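Methylated-DNA--protein-cysteine methyltransferase (Thermococcus kodakarensis, PDB 1MGT) repairs O6-methylguanine and O4-methylthymine in DNA by transferring the methyl group irreversibly to one of its own cysteines, a suicide reaction. Local coordinates at residues Lys95-Leu100 with Arg132-Ile137; Val139-Val144 with Gly151-Gly156; Arg143-Asp148 with Glu158-Leu163. All blocks are in the same frame, centred on the assembly; numbering follows the deposited sequence.

Contact 1. Residues Lys95-Leu100 with Arg132-Ile137; sequences KVYEWL and RNPYPI. With SO4 (sulfate ion), chain D.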
loop_
_atom_site.group_PDB
_atom_site.type_symbol
_atom_site.label_atom_id
_atom_site.label_comp_id
_atom_site.label_asym_id
_atom_site.label_seq_id
_atom_site.Cartn_x
_atom_site.Cartn_y
_atom_site.Cartn_z
ATOM N N LYS A 95 5.497 -13.049 2.018
ATOM C CA LYS A 95 6.962 -13.070 2.225
ATOM C C LYS A 95 7.590 -11.828 1.613
ATOM O O LYS A 95 8.416 -11.147 2.230
ATOM C CB LYS A 95 7.551 -14.335 1.623
ATOM C CG LYS A 95 9.076 -14.469 1.610
ATOM C CD LYS A 95 9.445 -15.574 0.604
ATOM C CE LYS A 95 10.923 -15.913 0.611
ATOM N NZ LYS A 95 11.320 -16.554 -0.698
ATOM N N VAL A 96 7.166 -11.511 0.395
ATOM C CA VAL A 96 7.696 -10.305 -0.259
ATOM C C VAL A 96 7.296 -9.066 0.520
ATOM O O VAL A 96 8.135 -8.186 0.809
ATOM C CB VAL A 96 7.212 -10.234 -1.714
ATOM C CG1 VAL A 96 7.506 -8.871 -2.345
ATOM C CG2 VAL A 96 7.781 -11.369 -2.550
ATOM N N TYR A 97 6.010 -8.935 0.892
ATOM C CA TYR A 97 5.557 -7.749 1.615
ATOM C C TYR A 97 6.259 -7.539 2.943
ATOM O O TYR A 97 6.644 -6.446 3.347
ATOM C CB TYR A 97 4.015 -7.775 1.872
ATOM C CG TYR A 97 3.213 -7.881 0.602
ATOM C CD1 TYR A 97 3.695 -7.486 -0.631
ATOM C CD2 TYR A 97 1.894 -8.386 0.626
ATOM C CE1 TYR A 97 2.981 -7.586 -1.797
ATOM C CE2 TYR A 97 1.167 -8.496 -0.546
ATOM C CZ TYR A 97 1.684 -8.104 -1.747
ATOM O OH TYR A 97 0.966 -8.230 -2.918
ATOM N N GLU A 98 6.444 -8.621 3.705
ATOM C CA GLU A 98 7.129 -8.502 4.985
ATOM C C GLU A 98 8.604 -8.117 4.795
ATOM O O GLU A 98 9.083 -7.258 5.536
ATOM C CB GLU A 98 7.048 -9.826 5.748
ATOM C CG GLU A 98 5.658 -10.083 6.329
ATOM C CD GLU A 98 5.571 -11.398 7.082
ATOM O OE1 GLU A 98 4.696 -11.487 7.963
ATOM O OE2 GLU A 98 6.344 -12.331 6.783
ATOM N N TRP A 99 9.275 -8.751 3.843
ATOM C CA TRP A 99 10.724 -8.404 3.678
ATOM C C TRP A 99 10.881 -6.952 3.324
ATOM O O TRP A 99 11.716 -6.202 3.847
ATOM C CB TRP A 99 11.350 -9.319 2.611
ATOM C CG TRP A 99 12.863 -9.208 2.618
ATOM C CD1 TRP A 99 13.715 -10.013 3.327
ATOM C CD2 TRP A 99 13.665 -8.252 1.924
ATOM N NE1 TRP A 99 15.026 -9.614 3.099
ATOM C CE2 TRP A 99 15.021 -8.543 2.248
ATOM C CE3 TRP A 99 13.403 -7.205 1.055
ATOM C CZ2 TRP A 99 16.086 -7.801 1.731
ATOM C CZ3 TRP A 99 14.456 -6.456 0.540
ATOM C CH2 TRP A 99 15.780 -6.786 0.881
ATOM N N LEU A 100 10.059 -6.495 2.371
ATOM C CA LEU A 100 10.072 -5.112 1.923
ATOM C C LEU A 100 9.806 -4.156 3.071
ATOM O O LEU A 100 10.481 -3.123 3.255
ATOM C CB LEU A 100 8.978 -4.964 0.837
ATOM C CG LEU A 100 8.801 -3.589 0.235
ATOM C CD1 LEU A 100 10.102 -3.187 -0.509
ATOM C CD2 LEU A 100 7.613 -3.568 -0.726
ATOM N N ARG A 132 -0.443 -6.409 -7.057
ATOM C CA ARG A 132 -1.512 -6.919 -6.230
ATOM C C ARG A 132 -1.493 -6.488 -4.796
ATOM O O ARG A 132 -2.379 -6.938 -4.051
ATOM C CB ARG A 132 -1.515 -8.464 -6.289
ATOM C CG ARG A 132 -1.881 -8.957 -7.704
ATOM C CD ARG A 132 -1.437 -10.395 -7.888
ATOM N NE ARG A 132 -1.927 -10.987 -9.133
ATOM C CZ ARG A 132 -1.315 -10.880 -10.307
ATOM N NH1 ARG A 132 -0.170 -10.201 -10.411
ATOM N NH2 ARG A 132 -1.824 -11.463 -11.390
ATOM N N ASN A 133 -0.529 -5.685 -4.351
ATOM C CA ASN A 133 -0.477 -5.308 -2.951
ATOM C C ASN A 133 -1.765 -4.636 -2.501
ATOM O O ASN A 133 -2.104 -3.560 -2.987
ATOM C CB ASN A 133 0.723 -4.338 -2.787
ATOM C CG ASN A 133 0.869 -3.821 -1.376
ATOM O OD1 ASN A 133 0.403 -4.452 -0.434
ATOM N ND2 ASN A 133 1.551 -2.679 -1.252
ATOM N N PRO A 134 -2.468 -5.226 -1.541
ATOM C CA PRO A 134 -3.700 -4.627 -1.038
ATOM C C PRO A 134 -3.431 -3.613 0.039
ATOM O O PRO A 134 -4.318 -2.964 0.597
ATOM C CB PRO A 134 -4.451 -5.859 -0.487
ATOM C CG PRO A 134 -3.380 -6.763 -0.002
ATOM C CD PRO A 134 -2.198 -6.531 -0.912
ATOM N N TYR A 135 -2.136 -3.394 0.421
ATOM C CA TYR A 135 -1.762 -2.481 1.446
ATOM C C TYR A 135 -0.746 -1.393 1.035
ATOM O O TYR A 135 0.336 -1.321 1.661
ATOM C CB TYR A 135 -1.120 -3.259 2.624
ATOM C CG TYR A 135 -1.880 -4.500 3.070
ATOM C CD1 TYR A 135 -1.222 -5.721 3.117
ATOM C CD2 TYR A 135 -3.212 -4.437 3.460
ATOM C CE1 TYR A 135 -1.880 -6.863 3.544
ATOM C CE2 TYR A 135 -3.883 -5.586 3.874
ATOM C CZ TYR A 135 -3.216 -6.787 3.908
ATOM O OH TYR A 135 -3.849 -7.948 4.325
ATOM N N PRO A 136 -1.082 -0.570 0.098
ATOM C CA PRO A 136 -0.197 0.541 -0.317
ATOM C C PRO A 136 0.043 1.430 0.884
ATOM O O PRO A 136 -0.692 1.462 1.898
ATOM C CB PRO A 136 -0.939 1.247 -1.412
ATOM C CG PRO A 136 -2.380 0.898 -1.201
ATOM C CD PRO A 136 -2.353 -0.520 -0.684
ATOM N N ILE A 137 1.134 2.204 0.828
ATOM C CA ILE A 137 1.599 3.084 1.863
ATOM C C ILE A 137 2.289 2.302 2.979
ATOM O O ILE A 137 3.510 2.427 3.178
ATOM C CB ILE A 137 0.593 4.066 2.471
ATOM C CG1 ILE A 137 -0.080 4.909 1.370
ATOM C CG2 ILE A 137 1.270 4.988 3.504
ATOM C CD1 ILE A 137 -1.320 5.627 1.894
HETATM S S SO4 D . -4.891 -13.507 -8.890
HETATM O O1 SO4 D . -5.913 -14.054 -7.944
HETATM O O2 SO4 D . -5.022 -12.016 -8.978
HETATM O O3 SO4 D . -5.104 -14.103 -10.253
HETATM O O4 SO4 D . -3.507 -13.851 -8.428
#

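Contact 2. Residues Val139-Val144 with Gly151-Gly156; sequences VPCHRV and GYYSSG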
loop_
_atom_site.group_PDB
_atom_site.type_symbol
_atom_site.label_atom_id
_atom_site.label_comp_id
_atom_site.label_asym_id
_atom_site.label_seq_id
_atom_site.Cartn_x
_atom_site.Cartn_y
_atom_site.Cartn_z
ATOM N N VAL A 139 2.770 -1.079 3.277
ATOM C CA VAL A 139 3.752 -2.061 2.675
ATOM C C VAL A 139 4.306 -1.144 1.595
ATOM O O VAL A 139 3.574 -0.704 0.678
ATOM C CB VAL A 139 3.047 -3.300 2.129
ATOM C CG1 VAL A 139 3.958 -4.071 1.170
ATOM C CG2 VAL A 139 2.643 -4.204 3.300
ATOM N N PRO A 140 5.542 -0.689 1.745
ATOM C CA PRO A 140 6.067 0.313 0.842
ATOM C C PRO A 140 6.481 -0.030 -0.526
ATOM O O PRO A 140 7.669 0.196 -0.913
ATOM C CB PRO A 140 7.169 0.949 1.726
ATOM C CG PRO A 140 7.761 -0.263 2.382
ATOM C CD PRO A 140 6.519 -1.074 2.790
ATOM N N CYS A 141 5.530 -0.445 -1.389
ATOM C CA CYS A 141 5.839 -0.798 -2.759
ATOM C C CYS A 141 6.231 0.418 -3.591
ATOM O O CYS A 141 6.824 0.225 -4.670
ATOM C CB CYS A 141 4.679 -1.586 -3.387
ATOM S SG CYS A 141 3.186 -0.592 -3.522
ATOM N N HIS A 142 6.027 1.624 -3.089
ATOM C CA HIS A 142 6.431 2.835 -3.819
ATOM C C HIS A 142 7.970 2.959 -3.770
ATOM O O HIS A 142 8.502 3.738 -4.569
ATOM C CB HIS A 142 5.818 4.085 -3.240
ATOM C CG HIS A 142 5.996 4.269 -1.770
ATOM N ND1 HIS A 142 5.265 3.520 -0.859
ATOM C CD2 HIS A 142 6.784 5.066 -1.029
ATOM C CE1 HIS A 142 5.603 3.857 0.369
ATOM N NE2 HIS A 142 6.540 4.818 0.287
ATOM N N ARG A 143 8.614 2.246 -2.863
ATOM C CA ARG A 143 10.093 2.303 -2.766
ATOM C C ARG A 143 10.741 1.324 -3.740
ATOM O O ARG A 143 11.987 1.262 -3.812
ATOM C CB ARG A 143 10.523 1.964 -1.333
ATOM C CG ARG A 143 10.042 3.056 -0.366
ATOM C CD ARG A 143 10.503 2.788 1.073
ATOM N NE ARG A 143 9.674 3.655 1.932
ATOM C CZ ARG A 143 9.353 3.403 3.189
ATOM N NH1 ARG A 143 9.768 2.323 3.844
ATOM N NH2 ARG A 143 8.548 4.293 3.809
ATOM N N VAL A 144 9.954 0.575 -4.484
ATOM C CA VAL A 144 10.525 -0.384 -5.463
ATOM C C VAL A 144 10.478 0.299 -6.819
ATOM O O VAL A 144 9.395 0.644 -7.316
ATOM C CB VAL A 144 9.746 -1.695 -5.464
ATOM C CG1 VAL A 144 10.358 -2.676 -6.456
ATOM C CG2 VAL A 144 9.682 -2.282 -4.053
ATOM N N GLY A 151 9.592 3.422 -12.520
ATOM C CA GLY A 151 8.936 2.110 -12.561
ATOM C C GLY A 151 7.421 2.256 -12.442
ATOM O O GLY A 151 6.899 3.355 -12.260
ATOM N N TYR A 152 6.693 1.155 -12.494
ATOM C CA TYR A 152 5.238 1.163 -12.415
ATOM C C TYR A 152 4.741 1.246 -10.976
ATOM O O TYR A 152 5.466 0.989 -10.017
ATOM C CB TYR A 152 4.702 -0.105 -13.097
ATOM C CG TYR A 152 3.214 -0.327 -13.129
ATOM C CD1 TYR A 152 2.364 0.383 -13.977
ATOM C CD2 TYR A 152 2.644 -1.272 -12.288
ATOM C CE1 TYR A 152 0.990 0.151 -13.974
ATOM C CE2 TYR A 152 1.290 -1.517 -12.276
ATOM C CZ TYR A 152 0.467 -0.802 -13.120
ATOM O OH TYR A 152 -0.894 -1.058 -13.087
ATOM N N TYR A 153 3.492 1.629 -10.842
ATOM C CA TYR A 153 2.793 1.743 -9.569
ATOM C C TYR A 153 1.310 1.512 -9.862
ATOM O O TYR A 153 0.769 2.225 -10.708
ATOM C CB TYR A 153 3.008 3.105 -8.935
ATOM C CG TYR A 153 2.623 3.207 -7.482
ATOM C CD1 TYR A 153 3.189 2.387 -6.515
ATOM C CD2 TYR A 153 1.692 4.162 -7.083
ATOM C CE1 TYR A 153 2.824 2.504 -5.182
ATOM C CE2 TYR A 153 1.326 4.283 -5.759
ATOM C CZ TYR A 153 1.888 3.455 -4.814
ATOM O OH TYR A 153 1.510 3.585 -3.492
ATOM N N SER A 154 0.652 0.595 -9.156
ATOM C CA SER A 154 -0.766 0.359 -9.477
ATOM C C SER A 154 -1.670 1.529 -9.212
ATOM O O SER A 154 -2.711 1.650 -9.902
ATOM C CB SER A 154 -1.230 -0.951 -8.845
ATOM O OG SER A 154 -0.964 -0.959 -7.458
ATOM N N SER A 155 -1.341 2.444 -8.306
ATOM C CA SER A 155 -2.157 3.595 -8.004
ATOM C C SER A 155 -1.706 4.905 -8.610
ATOM O O SER A 155 -2.018 5.949 -8.009
ATOM C CB SER A 155 -2.274 3.796 -6.475
ATOM O OG SER A 155 -2.882 2.657 -5.909
ATOM N N GLY A 156 -1.002 4.923 -9.740
ATOM C CA GLY A 156 -0.598 6.175 -10.345
ATOM C C GLY A 156 0.831 6.610 -10.157
ATOM O O GLY A 156 1.406 6.521 -9.072
HETATM O O HOH W 1 2.773 2.312 -1.557
#

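Contact 3. Residues Arg143-Asp148 with Glu158-Leu163; sequences RVVAHD and EEKKFL. With SO4 (sulfate ion), chain B.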
loop_
_atom_site.group_PDB
_atom_site.type_symbol
_atom_site.label_atom_id
_atom_site.label_comp_id
_atom_site.label_asym_id
_atom_site.label_seq_id
_atom_site.Cartn_x
_atom_site.Cartn_y
_atom_site.Cartn_z
ATOM N N ARG A 143 8.614 2.246 -2.863
ATOM C CA ARG A 143 10.093 2.303 -2.766
ATOM C C ARG A 143 10.741 1.324 -3.740
ATOM O O ARG A 143 11.987 1.262 -3.812
ATOM C CB ARG A 143 10.523 1.964 -1.333
ATOM C CG ARG A 143 10.042 3.056 -0.366
ATOM C CD ARG A 143 10.503 2.788 1.073
ATOM N NE ARG A 143 9.674 3.655 1.932
ATOM C CZ ARG A 143 9.353 3.403 3.189
ATOM N NH1 ARG A 143 9.768 2.323 3.844
ATOM N NH2 ARG A 143 8.548 4.293 3.809
ATOM N N VAL A 144 9.954 0.575 -4.484
ATOM C CA VAL A 144 10.525 -0.384 -5.463
ATOM C C VAL A 144 10.478 0.299 -6.819
ATOM O O VAL A 144 9.395 0.644 -7.316
ATOM C CB VAL A 144 9.746 -1.695 -5.464
ATOM C CG1 VAL A 144 10.358 -2.676 -6.456
ATOM C CG2 VAL A 144 9.682 -2.282 -4.053
ATOM N N VAL A 145 11.656 0.594 -7.371
ATOM C CA VAL A 145 11.762 1.302 -8.645
ATOM C C VAL A 145 12.465 0.502 -9.736
ATOM O O VAL A 145 12.911 -0.618 -9.507
ATOM C CB VAL A 145 12.556 2.620 -8.443
ATOM C CG1 VAL A 145 11.836 3.530 -7.454
ATOM C CG2 VAL A 145 13.959 2.322 -7.875
ATOM N N ALA A 146 12.531 1.076 -10.948
ATOM C CA ALA A 146 13.234 0.365 -12.038
ATOM C C ALA A 146 14.707 0.779 -11.961
ATOM O O ALA A 146 15.036 1.762 -11.313
ATOM C CB ALA A 146 12.659 0.714 -13.396
ATOM N N HIS A 147 15.604 0.018 -12.613
ATOM C CA HIS A 147 16.999 0.441 -12.568
ATOM C C HIS A 147 17.176 1.717 -13.391
ATOM O O HIS A 147 18.122 2.442 -13.121
ATOM C CB HIS A 147 17.940 -0.646 -13.115
ATOM C CG HIS A 147 17.869 -0.775 -14.606
ATOM N ND1 HIS A 147 16.988 -1.602 -15.251
ATOM C CD2 HIS A 147 18.597 -0.147 -15.574
ATOM C CE1 HIS A 147 17.176 -1.488 -16.565
ATOM N NE2 HIS A 147 18.141 -0.610 -16.773
ATOM N N ASP A 148 16.317 1.974 -14.379
ATOM C CA ASP A 148 16.462 3.166 -15.210
ATOM C C ASP A 148 15.319 4.151 -15.119
ATOM O O ASP A 148 15.185 5.018 -15.997
ATOM C CB ASP A 148 16.667 2.744 -16.682
ATOM C CG ASP A 148 15.537 1.872 -17.199
ATOM O OD1 ASP A 148 15.521 1.604 -18.431
ATOM O OD2 ASP A 148 14.673 1.422 -16.419
ATOM N N GLU A 158 2.007 9.754 -10.416
ATOM C CA GLU A 158 2.075 10.963 -9.605
ATOM C C GLU A 158 1.978 10.618 -8.127
ATOM O O GLU A 158 2.605 11.276 -7.296
ATOM C CB GLU A 158 0.959 11.948 -9.996
ATOM C CG GLU A 158 1.237 12.576 -11.363
ATOM C CD GLU A 158 2.464 13.472 -11.313
ATOM O OE1 GLU A 158 2.632 14.194 -10.299
ATOM O OE2 GLU A 158 3.249 13.448 -12.289
ATOM N N GLU A 159 1.155 9.585 -7.823
ATOM C CA GLU A 159 1.024 9.162 -6.436
ATOM C C GLU A 159 2.368 8.575 -5.965
ATOM O O GLU A 159 2.784 8.840 -4.837
ATOM C CB GLU A 159 -0.081 8.104 -6.316
ATOM C CG GLU A 159 -1.482 8.709 -6.347
ATOM C CD GLU A 159 -2.090 8.879 -7.710
ATOM O OE1 GLU A 159 -1.385 8.994 -8.735
ATOM O OE2 GLU A 159 -3.356 8.900 -7.792
ATOM N N LYS A 160 3.002 7.790 -6.831
ATOM C CA LYS A 160 4.313 7.207 -6.431
ATOM C C LYS A 160 5.345 8.299 -6.159
ATOM O O LYS A 160 6.087 8.283 -5.162
ATOM C CB LYS A 160 4.834 6.268 -7.521
ATOM C CG LYS A 160 6.009 5.396 -6.987
ATOM C CD LYS A 160 6.422 4.433 -8.099
ATOM C CE LYS A 160 7.412 3.380 -7.616
ATOM N NZ LYS A 160 7.730 2.424 -8.714
ATOM N N LYS A 161 5.405 9.281 -7.033
ATOM C CA LYS A 161 6.324 10.410 -6.917
ATOM C C LYS A 161 6.061 11.237 -5.676
ATOM O O LYS A 161 6.965 11.706 -4.990
ATOM C CB LYS A 161 6.211 11.305 -8.155
ATOM C CG LYS A 161 7.186 10.973 -9.257
ATOM C CD LYS A 161 6.927 11.746 -10.535
ATOM C CE LYS A 161 6.962 13.251 -10.329
ATOM N NZ LYS A 161 6.761 13.983 -11.631
ATOM N N PHE A 162 4.779 11.425 -5.345
ATOM C CA PHE A 162 4.400 12.174 -4.160
ATOM C C PHE A 162 4.905 11.494 -2.896
ATOM O O PHE A 162 5.436 12.134 -1.973
ATOM C CB PHE A 162 2.879 12.350 -4.140
ATOM C CG PHE A 162 2.347 12.800 -2.817
ATOM C CD1 PHE A 162 2.461 14.111 -2.419
ATOM C CD2 PHE A 162 1.736 11.873 -1.976
ATOM C CE1 PHE A 162 1.969 14.511 -1.180
ATOM C CE2 PHE A 162 1.240 12.271 -0.752
ATOM C CZ PHE A 162 1.363 13.586 -0.363
ATOM N N LEU A 163 4.709 10.163 -2.830
ATOM C CA LEU A 163 5.172 9.407 -1.705
ATOM C C LEU A 163 6.716 9.466 -1.632
ATOM O O LEU A 163 7.230 9.666 -0.544
ATOM C CB LEU A 163 4.732 7.941 -1.752
ATOM C CG LEU A 163 3.186 7.757 -1.561
ATOM C CD1 LEU A 163 2.859 6.279 -1.597
ATOM C CD2 LEU A 163 2.762 8.422 -0.267
HETATM S S SO4 B . 14.654 -3.609 -13.064
HETATM O O1 SO4 B . 13.146 -3.470 -12.840
HETATM O O2 SO4 B . 15.084 -2.373 -13.769
HETATM O O3 SO4 B . 14.838 -4.835 -13.872
HETATM O O4 SO4 B . 15.341 -3.723 -11.763
#

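Contact 1. Residues Lys95-Leu100 with Arg132-Ile137
Tyr97 reaches out from helix 91-103 and lays its ring against the chain at Arg132, Asn133 and Pro134, just beyond helix 123-131. At Arg132 the phenol oxygen lies beside the backbone, Tyr97 OH being 3.6 Å from Arg132 C, while the arginine chain, extended from CG to NE, leads off in another direction. There its guanidinium meets a sulfate edge-on, and Arg132 NE donates to sulfate O2 over 3.3 Å at 161°, with a weaker bond to O4; NH1 is held by the carbonyl of Gly128, and the sulfate, probably from the crystallisation liquor, is shared with Arg50. Asn133 makes the central contact. Asn133 CA packs 3.3 Å from Tyr97 OH, and with CG anti to the backbone N (chi1 178°) the amide runs back along the ring, the two side chains passing in opposite directions. The planes of ring and amide are 40° apart, so this is no parallel stack, yet Asn133 OD1 stands 4.0 Å above the Tyr97 ring, over its centre. Tyr97 OH does not bond to Asn133; it donates to the carbonyl of Ala129, which fixes the phenol end. Pro134 adds an apolar touch, Pro134 CD lying 3.9 Å from Tyr97 CE2, with the two side chains crossing at a slant. Next in sequence, Tyr135 N donates to Asn133 OD1 over 2.9 Å from well above the carbonyl plane, closing an Asx turn, and CG of Pro134 covers one face of the Tyr135 ring. At the other end of the amide, Asn133 ND2 makes a weak hydrogen bond to Val139 O and touches Cys141. Asn133 probably corresponds to the asparagine hinge of MGMT proteins, which links the recognition helix of the helix-turn-helix, here probably 123-131, to the active-site segment.

Contact 2. Residues Val139-Val144 with Gly151-Gly156
Tyr153 brings the CE1 corner of its ring against Cys141 and His142, and this single aromatic side chain carries the contact. Cys141 SG lies 3.5 Å from Tyr153 CE1, and 4.8 Å from the ring centroid at 71° off the normal, an oblique sulfur-aromatic contact. Beside it, His142 CB packs 3.9 Å from the same Tyr153 CE1. No direct hydrogen bond joins the two segments; a water does so instead, lying in the plane of the tyrosine ring, 2.6 Å from Tyr153 OH and 2.9 Å from His142 ND1. The histidine faces this water because CG sits between its backbone N and carbonyl carbon (chi1 52°), and its other nitrogen, NE2, is hydrogen-bonded to Glu167. Cysteine, histidine, water and glutamate are the elements of the MGMT active site, in which Cys141 is inferred to be the nucleophile that accepts the methyl group. The PCHRV sequence around it passes through a short 3-10 segment, with Pro140 at the centre of an inverse gamma turn. Met130 of helix 123-131 touches Cys141, while Lys160 and Leu163 of helix 157-166 pack on both Tyr153 and His142, and the chain runs on into strand 144-145.

Contact 3. Residues Arg143-Asp148 with Glu158-Leu163
The short strand 144-145, which begins at the last residue of the active-site PCHRV sequence, is tied to helix 157-166 by the hydrogen bond from Lys160 to Val144. Lys160 leaves the helix with CG anti to its backbone N (chi1 -166°), and its fully extended chain carries Lys160 NZ to 2.8 Å from Val144 O. The ammonium meets the carbonyl oxygen at a C=O...N angle of 153°, tilted slightly from the carbonyl plane. NZ also donates to the carbonyls of Ile150 and Tyr152, so one buried charge gathers three backbone oxygens and pins the loop between strand and helix. Strand 144-145 also pairs in parallel with 110-111, within the DNA-binding domain. A methionine in place of Lys160 would probably leave these three carbonyls without their common donor and the loop less firmly held to the helix. Just behind the ammonium, Lys160 CE lies 4.4 Å from Val145 CG1, a loose apolar touch. Past the strand the segment comes to the surface, where His147 N donates to sulfate O2 over 2.7 Å and the edge of the imidazole is turned to the same ion, which Gly113 N also binds. On the helix, Lys161 and Glu158 form a long intrahelical salt bridge, and Glu159 pairs with Arg39.

All three contacts lie in the DNA-binding domain and are buried. Contact 2 holds the cysteine inferred to be the nucleophile, contact 1 touches it through Asn133, and contact 3 lies next to it along the chain. The centre of contact 3 is farthest from that of the chain, about 13 Å against 7 and 8 Å for contacts 1 and 2, and the 147-148 end of its first segment reaches the surface. Contacts 1 and 2 each rest on one tyrosine and lack a direct hydrogen bond across their segments, contact 2 relying on a water, whereas contact 3 depends on a lysine charge shared among carbonyls. Contacts 2 and 3 share Arg143 and Val144; Leu100 packs contact 1 against Val144.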